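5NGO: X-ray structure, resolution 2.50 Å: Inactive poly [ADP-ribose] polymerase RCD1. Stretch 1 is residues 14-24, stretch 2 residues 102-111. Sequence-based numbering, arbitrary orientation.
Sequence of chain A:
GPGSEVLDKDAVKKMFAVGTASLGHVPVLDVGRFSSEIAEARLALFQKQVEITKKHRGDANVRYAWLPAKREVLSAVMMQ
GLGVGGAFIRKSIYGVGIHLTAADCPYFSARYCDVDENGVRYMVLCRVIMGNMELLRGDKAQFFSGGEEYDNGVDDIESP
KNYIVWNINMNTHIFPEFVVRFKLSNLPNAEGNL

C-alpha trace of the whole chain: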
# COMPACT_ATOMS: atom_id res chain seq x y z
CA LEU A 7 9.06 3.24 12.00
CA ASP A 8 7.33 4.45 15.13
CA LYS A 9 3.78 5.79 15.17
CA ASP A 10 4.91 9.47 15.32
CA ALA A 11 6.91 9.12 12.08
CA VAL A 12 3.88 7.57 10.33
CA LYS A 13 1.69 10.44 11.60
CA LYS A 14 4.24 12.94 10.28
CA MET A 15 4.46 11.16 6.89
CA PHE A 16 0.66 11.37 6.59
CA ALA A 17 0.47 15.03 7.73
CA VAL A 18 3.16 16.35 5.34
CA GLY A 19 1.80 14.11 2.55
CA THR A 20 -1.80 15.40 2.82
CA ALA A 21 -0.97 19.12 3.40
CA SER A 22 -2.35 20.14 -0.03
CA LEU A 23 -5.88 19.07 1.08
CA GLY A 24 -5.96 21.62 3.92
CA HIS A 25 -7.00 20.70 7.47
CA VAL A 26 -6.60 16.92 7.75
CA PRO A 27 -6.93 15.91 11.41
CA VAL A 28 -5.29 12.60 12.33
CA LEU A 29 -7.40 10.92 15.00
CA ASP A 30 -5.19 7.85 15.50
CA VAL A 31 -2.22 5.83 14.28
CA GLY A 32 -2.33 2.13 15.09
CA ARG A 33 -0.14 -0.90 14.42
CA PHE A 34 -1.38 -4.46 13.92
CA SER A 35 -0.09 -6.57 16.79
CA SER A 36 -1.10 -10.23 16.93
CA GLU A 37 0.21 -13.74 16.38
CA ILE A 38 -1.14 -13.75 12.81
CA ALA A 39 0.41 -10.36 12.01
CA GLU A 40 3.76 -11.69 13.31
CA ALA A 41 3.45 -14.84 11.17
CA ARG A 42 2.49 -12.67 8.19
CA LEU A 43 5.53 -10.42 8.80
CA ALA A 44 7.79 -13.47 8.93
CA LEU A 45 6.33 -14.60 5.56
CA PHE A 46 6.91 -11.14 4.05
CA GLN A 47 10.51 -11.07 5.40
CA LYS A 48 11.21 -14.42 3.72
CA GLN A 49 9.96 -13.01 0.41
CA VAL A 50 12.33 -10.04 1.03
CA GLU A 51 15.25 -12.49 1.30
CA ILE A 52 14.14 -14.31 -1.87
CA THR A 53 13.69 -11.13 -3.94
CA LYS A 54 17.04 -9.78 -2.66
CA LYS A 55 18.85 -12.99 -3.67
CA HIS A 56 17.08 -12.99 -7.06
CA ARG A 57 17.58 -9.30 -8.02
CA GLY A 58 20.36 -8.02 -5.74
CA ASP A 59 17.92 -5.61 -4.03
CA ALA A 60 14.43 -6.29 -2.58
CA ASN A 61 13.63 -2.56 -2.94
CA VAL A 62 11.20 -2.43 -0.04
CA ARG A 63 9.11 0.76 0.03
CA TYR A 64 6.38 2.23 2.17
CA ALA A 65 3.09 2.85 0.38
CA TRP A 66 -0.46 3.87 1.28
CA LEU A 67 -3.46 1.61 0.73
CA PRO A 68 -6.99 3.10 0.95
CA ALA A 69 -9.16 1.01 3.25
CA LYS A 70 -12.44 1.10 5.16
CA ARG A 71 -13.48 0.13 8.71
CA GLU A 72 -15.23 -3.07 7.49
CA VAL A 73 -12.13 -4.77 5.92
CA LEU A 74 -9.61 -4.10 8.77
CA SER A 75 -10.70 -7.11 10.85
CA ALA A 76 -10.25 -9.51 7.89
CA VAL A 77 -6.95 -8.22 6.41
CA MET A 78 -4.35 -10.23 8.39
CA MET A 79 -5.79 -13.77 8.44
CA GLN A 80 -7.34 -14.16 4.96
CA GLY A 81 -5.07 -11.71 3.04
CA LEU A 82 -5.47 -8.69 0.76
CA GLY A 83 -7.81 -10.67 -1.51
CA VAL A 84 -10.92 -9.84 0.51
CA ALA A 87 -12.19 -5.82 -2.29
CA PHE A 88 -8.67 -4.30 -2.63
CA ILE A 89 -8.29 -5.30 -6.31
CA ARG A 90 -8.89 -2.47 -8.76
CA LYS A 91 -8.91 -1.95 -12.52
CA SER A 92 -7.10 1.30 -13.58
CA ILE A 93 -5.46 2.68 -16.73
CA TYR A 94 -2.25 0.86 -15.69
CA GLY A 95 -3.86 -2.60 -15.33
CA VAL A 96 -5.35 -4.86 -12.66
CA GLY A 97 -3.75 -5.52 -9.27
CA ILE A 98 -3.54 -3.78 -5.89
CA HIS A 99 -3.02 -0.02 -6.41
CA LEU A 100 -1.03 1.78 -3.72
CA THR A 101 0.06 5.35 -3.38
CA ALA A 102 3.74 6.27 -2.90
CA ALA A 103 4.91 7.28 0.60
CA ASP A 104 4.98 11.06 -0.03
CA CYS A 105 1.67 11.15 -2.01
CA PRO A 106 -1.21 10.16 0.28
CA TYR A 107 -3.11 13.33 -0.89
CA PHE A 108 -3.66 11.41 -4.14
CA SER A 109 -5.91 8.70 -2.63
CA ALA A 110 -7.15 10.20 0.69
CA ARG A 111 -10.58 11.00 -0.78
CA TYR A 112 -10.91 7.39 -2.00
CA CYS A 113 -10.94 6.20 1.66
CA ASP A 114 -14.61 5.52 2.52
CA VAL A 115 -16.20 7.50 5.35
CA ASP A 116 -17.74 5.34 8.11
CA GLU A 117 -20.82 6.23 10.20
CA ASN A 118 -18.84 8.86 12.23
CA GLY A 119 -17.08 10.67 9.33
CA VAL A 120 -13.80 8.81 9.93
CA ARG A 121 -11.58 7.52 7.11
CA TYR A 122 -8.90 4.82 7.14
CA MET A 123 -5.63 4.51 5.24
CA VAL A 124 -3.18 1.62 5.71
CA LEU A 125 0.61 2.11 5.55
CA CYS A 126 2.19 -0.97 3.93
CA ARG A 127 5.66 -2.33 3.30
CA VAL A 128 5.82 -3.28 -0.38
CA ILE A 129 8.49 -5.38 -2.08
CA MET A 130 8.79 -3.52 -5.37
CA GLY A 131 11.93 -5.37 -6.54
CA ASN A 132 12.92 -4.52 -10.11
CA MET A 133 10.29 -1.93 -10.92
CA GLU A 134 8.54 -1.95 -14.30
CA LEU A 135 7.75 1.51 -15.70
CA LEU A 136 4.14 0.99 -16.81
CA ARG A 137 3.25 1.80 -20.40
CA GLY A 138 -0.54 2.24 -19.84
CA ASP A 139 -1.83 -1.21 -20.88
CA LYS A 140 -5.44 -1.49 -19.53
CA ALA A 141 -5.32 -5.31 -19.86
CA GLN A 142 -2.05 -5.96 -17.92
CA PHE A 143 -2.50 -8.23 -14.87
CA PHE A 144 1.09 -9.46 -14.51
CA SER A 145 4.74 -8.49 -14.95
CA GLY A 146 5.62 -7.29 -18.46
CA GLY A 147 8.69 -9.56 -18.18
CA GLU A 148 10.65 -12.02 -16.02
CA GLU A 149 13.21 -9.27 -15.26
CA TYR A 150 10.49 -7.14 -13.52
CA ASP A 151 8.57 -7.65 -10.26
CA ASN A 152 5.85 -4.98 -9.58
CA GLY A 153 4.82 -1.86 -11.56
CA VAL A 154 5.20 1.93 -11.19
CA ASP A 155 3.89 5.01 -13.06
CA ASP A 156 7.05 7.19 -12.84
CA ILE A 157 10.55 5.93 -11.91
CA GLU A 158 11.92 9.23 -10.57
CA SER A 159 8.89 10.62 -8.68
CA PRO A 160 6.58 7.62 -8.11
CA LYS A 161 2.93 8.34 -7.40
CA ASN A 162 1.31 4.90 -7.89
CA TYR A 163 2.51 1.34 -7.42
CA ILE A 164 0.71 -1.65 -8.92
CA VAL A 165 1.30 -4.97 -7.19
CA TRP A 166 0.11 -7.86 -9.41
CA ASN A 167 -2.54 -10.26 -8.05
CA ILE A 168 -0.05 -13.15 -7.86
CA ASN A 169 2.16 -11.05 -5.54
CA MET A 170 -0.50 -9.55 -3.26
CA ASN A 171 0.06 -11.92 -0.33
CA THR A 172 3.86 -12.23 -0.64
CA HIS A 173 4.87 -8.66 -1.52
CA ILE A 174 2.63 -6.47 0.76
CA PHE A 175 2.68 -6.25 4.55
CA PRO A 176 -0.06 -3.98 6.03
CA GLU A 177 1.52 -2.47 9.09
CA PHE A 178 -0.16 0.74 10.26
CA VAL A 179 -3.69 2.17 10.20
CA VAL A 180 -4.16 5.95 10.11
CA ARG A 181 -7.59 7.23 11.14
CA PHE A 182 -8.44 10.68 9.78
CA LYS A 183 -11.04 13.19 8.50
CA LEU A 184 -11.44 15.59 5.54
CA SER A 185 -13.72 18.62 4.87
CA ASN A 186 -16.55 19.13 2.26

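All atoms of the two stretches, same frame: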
# COMPACT_ATOMS: atom_id res chain seq x y z
N LYS A 14 3.55 11.87 10.99
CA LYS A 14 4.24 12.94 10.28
C LYS A 14 4.26 12.74 8.76
O LYS A 14 3.98 13.68 8.02
CB LYS A 14 5.67 13.11 10.82
CG LYS A 14 5.69 14.03 12.03
CD LYS A 14 6.68 13.66 13.15
CE LYS A 14 6.13 14.11 14.51
NZ LYS A 14 7.19 14.56 15.46
N MET A 15 4.57 11.53 8.31
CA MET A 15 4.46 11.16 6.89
C MET A 15 3.08 11.49 6.31
O MET A 15 2.98 12.03 5.21
CB MET A 15 4.73 9.67 6.68
CG MET A 15 6.11 9.34 6.11
SD MET A 15 6.19 7.61 5.57
CE MET A 15 6.42 6.78 7.13
N PHE A 16 2.03 11.13 7.04
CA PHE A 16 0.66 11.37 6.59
C PHE A 16 0.30 12.86 6.59
O PHE A 16 -0.39 13.33 5.68
CB PHE A 16 -0.33 10.59 7.46
CG PHE A 16 -1.73 10.61 6.93
CD1 PHE A 16 -2.14 9.68 5.99
CD2 PHE A 16 -2.65 11.56 7.38
CE1 PHE A 16 -3.44 9.70 5.49
CE2 PHE A 16 -3.94 11.58 6.87
CZ PHE A 16 -4.33 10.65 5.93
N ALA A 17 0.76 13.59 7.61
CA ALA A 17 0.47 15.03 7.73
C ALA A 17 1.13 15.85 6.62
O ALA A 17 0.46 16.65 5.97
CB ALA A 17 0.88 15.56 9.10
N VAL A 18 2.44 15.62 6.39
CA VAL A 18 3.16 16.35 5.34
C VAL A 18 2.59 15.93 3.97
O VAL A 18 2.38 16.78 3.11
CB VAL A 18 4.69 16.13 5.39
CG1 VAL A 18 5.28 16.56 6.72
CG2 VAL A 18 5.05 14.70 5.03
N GLY A 19 2.31 14.65 3.80
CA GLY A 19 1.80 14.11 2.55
C GLY A 19 0.38 14.45 2.18
O GLY A 19 0.02 14.22 1.04
N THR A 20 -0.42 14.96 3.11
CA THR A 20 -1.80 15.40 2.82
C THR A 20 -1.99 16.90 2.99
O THR A 20 -3.14 17.39 2.96
CB THR A 20 -2.83 14.66 3.73
OG1 THR A 20 -2.48 14.84 5.11
CG2 THR A 20 -2.88 13.18 3.39
N ALA A 21 -0.90 17.65 3.14
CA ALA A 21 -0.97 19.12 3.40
C ALA A 21 -1.76 19.90 2.35
O ALA A 21 -2.49 20.82 2.68
CB ALA A 21 0.43 19.70 3.54
N SER A 22 -1.61 19.52 1.08
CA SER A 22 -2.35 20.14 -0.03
C SER A 22 -3.88 20.10 0.08
O SER A 22 -4.55 20.89 -0.57
CB SER A 22 -1.92 19.54 -1.39
OG SER A 22 -1.94 18.10 -1.40
N LEU A 23 -4.43 19.18 0.89
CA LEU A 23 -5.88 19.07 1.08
C LEU A 23 -6.42 19.98 2.18
O LEU A 23 -7.64 20.06 2.35
CB LEU A 23 -6.26 17.62 1.39
CG LEU A 23 -5.76 16.54 0.41
CD1 LEU A 23 -6.10 15.16 0.95
CD2 LEU A 23 -6.31 16.75 -0.99
N GLY A 24 -5.54 20.67 2.91
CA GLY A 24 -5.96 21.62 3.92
C GLY A 24 -5.89 21.03 5.32
O GLY A 24 -4.88 20.39 5.66
N ALA A 102 2.38 6.15 -3.41
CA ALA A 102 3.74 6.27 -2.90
C ALA A 102 3.74 7.02 -1.56
O ALA A 102 2.80 7.81 -1.26
CB ALA A 102 4.61 6.98 -3.89
N ALA A 103 4.80 6.77 -0.76
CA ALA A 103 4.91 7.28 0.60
C ALA A 103 4.67 8.79 0.79
O ALA A 103 4.08 9.21 1.80
CB ALA A 103 6.28 6.92 1.17
N ASP A 104 5.11 9.60 -0.17
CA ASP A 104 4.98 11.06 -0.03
C ASP A 104 3.73 11.63 -0.71
O ASP A 104 3.55 12.84 -0.72
CB ASP A 104 6.27 11.76 -0.50
CG ASP A 104 6.61 11.48 -1.97
OD1 ASP A 104 6.02 10.56 -2.59
OD2 ASP A 104 7.47 12.19 -2.51
N CYS A 105 2.84 10.76 -1.21
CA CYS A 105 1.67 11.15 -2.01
C CYS A 105 0.30 10.75 -1.47
O CYS A 105 -0.63 10.62 -2.25
CB CYS A 105 1.79 10.50 -3.39
SG CYS A 105 3.15 11.16 -4.33
N PRO A 106 0.14 10.58 -0.14
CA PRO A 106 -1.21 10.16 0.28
C PRO A 106 -2.37 11.12 -0.09
O PRO A 106 -3.50 10.66 -0.16
CB PRO A 106 -1.07 9.99 1.79
CG PRO A 106 0.10 10.83 2.17
CD PRO A 106 1.02 10.85 1.00
N TYR A 107 -2.08 12.40 -0.36
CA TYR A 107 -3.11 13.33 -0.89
C TYR A 107 -3.86 12.79 -2.10
O TYR A 107 -5.03 13.13 -2.32
CB TYR A 107 -2.55 14.73 -1.25
CG TYR A 107 -1.60 14.77 -2.44
CD1 TYR A 107 -2.09 14.90 -3.75
CD2 TYR A 107 -0.23 14.70 -2.27
CE1 TYR A 107 -1.24 14.93 -4.84
CE2 TYR A 107 0.65 14.74 -3.36
CZ TYR A 107 0.13 14.86 -4.64
OH TYR A 107 0.97 14.89 -5.74
N PHE A 108 -3.16 11.98 -2.89
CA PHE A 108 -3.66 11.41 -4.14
C PHE A 108 -4.87 10.48 -3.94
O PHE A 108 -5.76 10.45 -4.76
CB PHE A 108 -2.52 10.64 -4.82
CG PHE A 108 -2.57 10.64 -6.31
CD1 PHE A 108 -1.98 11.65 -7.04
CD2 PHE A 108 -3.15 9.56 -6.98
CE1 PHE A 108 -1.97 11.61 -8.45
CE2 PHE A 108 -3.15 9.50 -8.38
CZ PHE A 108 -2.57 10.53 -9.11
N SER A 109 -4.87 9.70 -2.86
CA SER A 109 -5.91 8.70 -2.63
C SER A 109 -6.70 8.86 -1.31
O SER A 109 -7.57 8.03 -1.01
CB SER A 109 -5.30 7.30 -2.74
OG SER A 109 -4.28 7.09 -1.79
N ALA A 110 -6.44 9.93 -0.56
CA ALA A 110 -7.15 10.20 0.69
C ALA A 110 -8.67 10.24 0.54
O ALA A 110 -9.39 9.66 1.36
CB ALA A 110 -6.65 11.49 1.32
N ARG A 111 -9.15 10.91 -0.51
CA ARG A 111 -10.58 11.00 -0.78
C ARG A 111 -11.24 9.68 -1.19
O ARG A 111 -12.45 9.55 -1.13
CB ARG A 111 -10.86 12.08 -1.85
CG ARG A 111 -10.82 13.49 -1.23
CD ARG A 111 -11.86 14.48 -1.82
NE ARG A 111 -12.63 15.15 -0.74
CZ ARG A 111 -12.20 16.13 0.03
NH1 ARG A 111 -10.99 16.67 -0.13
NH2 ARG A 111 -13.00 16.63 0.96

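One hydrogen bond joins the two stretches, and it is between backbones: Tyr 107 N donates to Gly 19 O at 3.1 Å, with an N-H...O angle of 142°, so the bond is bent but of ordinary length. The same carbonyl oxygen, Gly 19 O, lies 3.5 Å from Pro 106 CD and sits at the edge of the Tyr 107 ring, near its plane.

Close packing at this point depends on Gly 19 having no side chain. An ideal CB built there would point toward the second stretch and fall 2.5 Å from Pro 106 CD, a clash; as it is, Gly 19 CA approaches Asp 104 O to 3.9 Å.

Apolar contacts extend along the helix and beyond it. Met 15 SD lies 4.5 Å from Ala 103 CB, a loose contact, and Phe 16 CD1 is 4.3 Å from Pro 106 CB, which meets the ring obliquely. Further on, Leu 23 points toward the second stretch, placing its CD1 3.7 Å from Ala 110 CB and its CG 4.0 Å from Tyr 107 CB.

Thr 20 divides its roles: OG1 donates to Phe 16 O at 2.6 Å within its own stretch, leaving the methyl CG2 to pack 4.0 Å from Pro 106 CG.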